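Side-chain contact in secreted effector protein SopD (Salmonella typhimurium, PDB 5CPC), which acts as a virulence effector that alters host cell physiology and works with SopB in membrane fission and macropinosome formation during invasion: residues F243-P248 against N279-K284. Numbering follows the deposited sequence.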
loop_
_atom_site.group_PDB
_atom_site.type_symbol
_atom_site.label_atom_id
_atom_site.label_comp_id
_atom_site.label_asym_id
_atom_site.label_seq_id
_atom_site.Cartn_x
_atom_site.Cartn_y
_atom_site.Cartn_z
ATOM N N PHE A 243 15.323 10.451 7.760
ATOM C CA PHE A 243 14.861 9.781 6.537
ATOM C C PHE A 243 14.596 8.339 6.768
ATOM O O PHE A 243 15.103 7.777 7.756
ATOM C CB PHE A 243 15.916 9.933 5.452
ATOM C CG PHE A 243 16.153 11.355 5.095
ATOM C CD1 PHE A 243 15.322 11.993 4.199
ATOM C CD2 PHE A 243 17.187 12.081 5.691
ATOM C CE1 PHE A 243 15.453 13.353 3.924
ATOM C CE2 PHE A 243 17.384 13.458 5.347
ATOM C CZ PHE A 243 16.506 14.082 4.493
ATOM N N SER A 244 13.782 7.783 5.850
ATOM C CA SER A 244 13.282 6.398 5.830
ATOM C C SER A 244 13.013 5.987 4.448
ATOM O O SER A 244 12.741 6.814 3.609
ATOM C CB SER A 244 11.862 6.350 6.438
ATOM O OG SER A 244 12.119 6.426 7.784
ATOM N N MET A 245 12.981 4.688 4.240
ATOM C CA MET A 245 12.452 4.158 3.017
ATOM C C MET A 245 11.109 3.403 3.189
ATOM O O MET A 245 10.904 2.702 4.154
ATOM C CB MET A 245 13.462 3.270 2.329
ATOM C CG MET A 245 12.993 2.900 0.894
ATOM S SD MET A 245 14.186 1.994 -0.113
ATOM C CE MET A 245 15.123 1.313 1.231
ATOM N N MET A 246 10.227 3.561 2.220
ATOM C CA MET A 246 8.973 2.866 2.208
ATOM C C MET A 246 9.297 1.343 2.267
ATOM O O MET A 246 10.091 0.827 1.461
ATOM C CB MET A 246 8.220 3.177 0.916
ATOM C CG MET A 246 6.785 2.625 0.962
ATOM S SD MET A 246 5.782 2.943 -0.482
ATOM C CE MET A 246 5.111 4.527 0.036
ATOM N N HIS A 247 8.702 0.678 3.259
ATOM C CA HIS A 247 8.780 -0.763 3.389
ATOM C C HIS A 247 8.449 -1.443 2.062
ATOM O O HIS A 247 7.503 -1.074 1.458
ATOM C CB HIS A 247 7.828 -1.261 4.472
ATOM C CG HIS A 247 8.125 -2.667 4.886
ATOM N ND1 HIS A 247 7.752 -3.757 4.115
ATOM C CD2 HIS A 247 8.827 -3.158 5.935
ATOM C CE1 HIS A 247 8.171 -4.865 4.708
ATOM N NE2 HIS A 247 8.813 -4.531 5.817
ATOM N N PRO A 248 9.273 -2.378 1.589
ATOM C CA PRO A 248 8.985 -3.017 0.287
ATOM C C PRO A 248 7.595 -3.723 0.193
ATOM O O PRO A 248 7.007 -3.804 -0.906
ATOM C CB PRO A 248 10.097 -4.084 0.132
ATOM C CG PRO A 248 11.091 -3.865 1.284
ATOM C CD PRO A 248 10.464 -2.925 2.286
ATOM N N ASN A 279 17.383 -2.970 1.380
ATOM C CA ASN A 279 18.538 -3.476 2.134
ATOM C C ASN A 279 19.801 -2.658 1.835
ATOM O O ASN A 279 20.587 -2.370 2.750
ATOM C CB ASN A 279 18.750 -4.992 1.889
ATOM C CG ASN A 279 17.623 -5.857 2.514
ATOM O OD1 ASN A 279 17.159 -5.587 3.628
ATOM N ND2 ASN A 279 17.158 -6.852 1.772
ATOM N N ASP A 280 19.971 -2.261 0.566
ATOM C CA ASP A 280 21.118 -1.421 0.181
ATOM C C ASP A 280 21.011 -0.137 0.938
ATOM O O ASP A 280 22.002 0.340 1.479
ATOM C CB ASP A 280 21.133 -1.106 -1.327
ATOM C CG ASP A 280 21.609 -2.285 -2.182
ATOM O OD1 ASP A 280 22.284 -3.182 -1.619
ATOM O OD2 ASP A 280 21.314 -2.318 -3.410
ATOM N N TYR A 281 19.813 0.435 0.971
ATOM C CA TYR A 281 19.652 1.747 1.571
ATOM C C TYR A 281 20.098 1.648 3.070
ATOM O O TYR A 281 20.944 2.409 3.533
ATOM C CB TYR A 281 18.178 2.263 1.380
ATOM C CG TYR A 281 17.883 3.333 2.343
ATOM C CD1 TYR A 281 18.492 4.579 2.218
ATOM C CD2 TYR A 281 17.038 3.122 3.416
ATOM C CE1 TYR A 281 18.254 5.574 3.117
ATOM C CE2 TYR A 281 16.835 4.136 4.368
ATOM C CZ TYR A 281 17.434 5.358 4.202
ATOM O OH TYR A 281 17.254 6.404 5.108
ATOM N N HIS A 282 19.594 0.643 3.800
ATOM C CA HIS A 282 19.997 0.479 5.189
ATOM C C HIS A 282 21.454 0.124 5.412
ATOM O O HIS A 282 22.058 0.542 6.414
ATOM C CB HIS A 282 19.059 -0.530 5.937
ATOM C CG HIS A 282 17.687 0.019 6.139
ATOM N ND1 HIS A 282 16.581 -0.483 5.494
ATOM C CD2 HIS A 282 17.268 1.136 6.789
ATOM C CE1 HIS A 282 15.523 0.242 5.811
ATOM N NE2 HIS A 282 15.911 1.234 6.592
ATOM N N ALA A 283 22.029 -0.688 4.535
ATOM C CA ALA A 283 23.466 -0.929 4.670
ATOM C C ALA A 283 24.266 0.417 4.545
ATOM O O ALA A 283 25.252 0.614 5.237
ATOM C CB ALA A 283 23.933 -1.982 3.661
ATOM N N LYS A 284 23.783 1.371 3.737
ATOM C CA LYS A 284 24.567 2.559 3.421
ATOM C C LYS A 284 23.884 3.851 3.931
ATOM O O LYS A 284 24.204 4.946 3.488
ATOM C CB LYS A 284 24.757 2.687 1.924
ATOM C CG LYS A 284 25.359 1.462 1.292
ATOM C CD LYS A 284 26.233 1.916 0.209
ATOM C CE LYS A 284 25.627 1.659 -1.119
ATOM N NZ LYS A 284 26.357 0.413 -1.528
HETATM O O HOH W 1 13.886 2.721 6.306
#
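M245 and Y281 carry this contact. The methionine chain reaches toward the base of the tyrosine, while the tyrosine ring reaches back up the strand. M245 leaves the end of its strand with CG anti to the backbone N. The chain stays extended at chi2 and then bends at chi3, to a nearly eclipsed 24°. This bend turns the terminal methyl back to the base of the tyrosine, where M245 CE comes within 3.2 Å of Y281 CB. That is tight for two carbons, and with the strained torsion it leaves the exact place of the methyl uncertain. The same methyl also meets Y281 CD2, at 3.4 Å. M245 CB touches Y281 CD2 as well, at 3.7 Å, and then reaches CE2. The sulfur is less close: M245 SD lies 5.4 Å from the ring centroid and 46° off the ring normal, an oblique Met-aromatic contact.

Y281 also has CG anti to its own N, which sends the ring along the strand toward F243. Its hydroxyl arrives beside the F243 backbone, with Y281 OH 3.7 Å from F243 O. The polar partners of this hydroxyl are D289 and K285, both hydrogen-bonded to it from the following helix, 285-298. The motif is a beta hairpin, strands 232-237 and 240-245, whose second strand packs on the C-terminal end of helix 264-283. The strand and helix segments run nearly antiparallel, at 153°, with axes 9.4 Å apart at closest approach. F243 turns its ring away from Y281 and onto L292 and L303.

One water lies between M245 N and the imidazole of H282. It accepts from M245 N at 3.0 Å. It sits too close to H282 NE2 for that second bond to be more than doubtful. The imidazole of H282 has Y281 CD2 above the centre of one face, 3.8 Å from its plane, and meets Y278 edge-to-face.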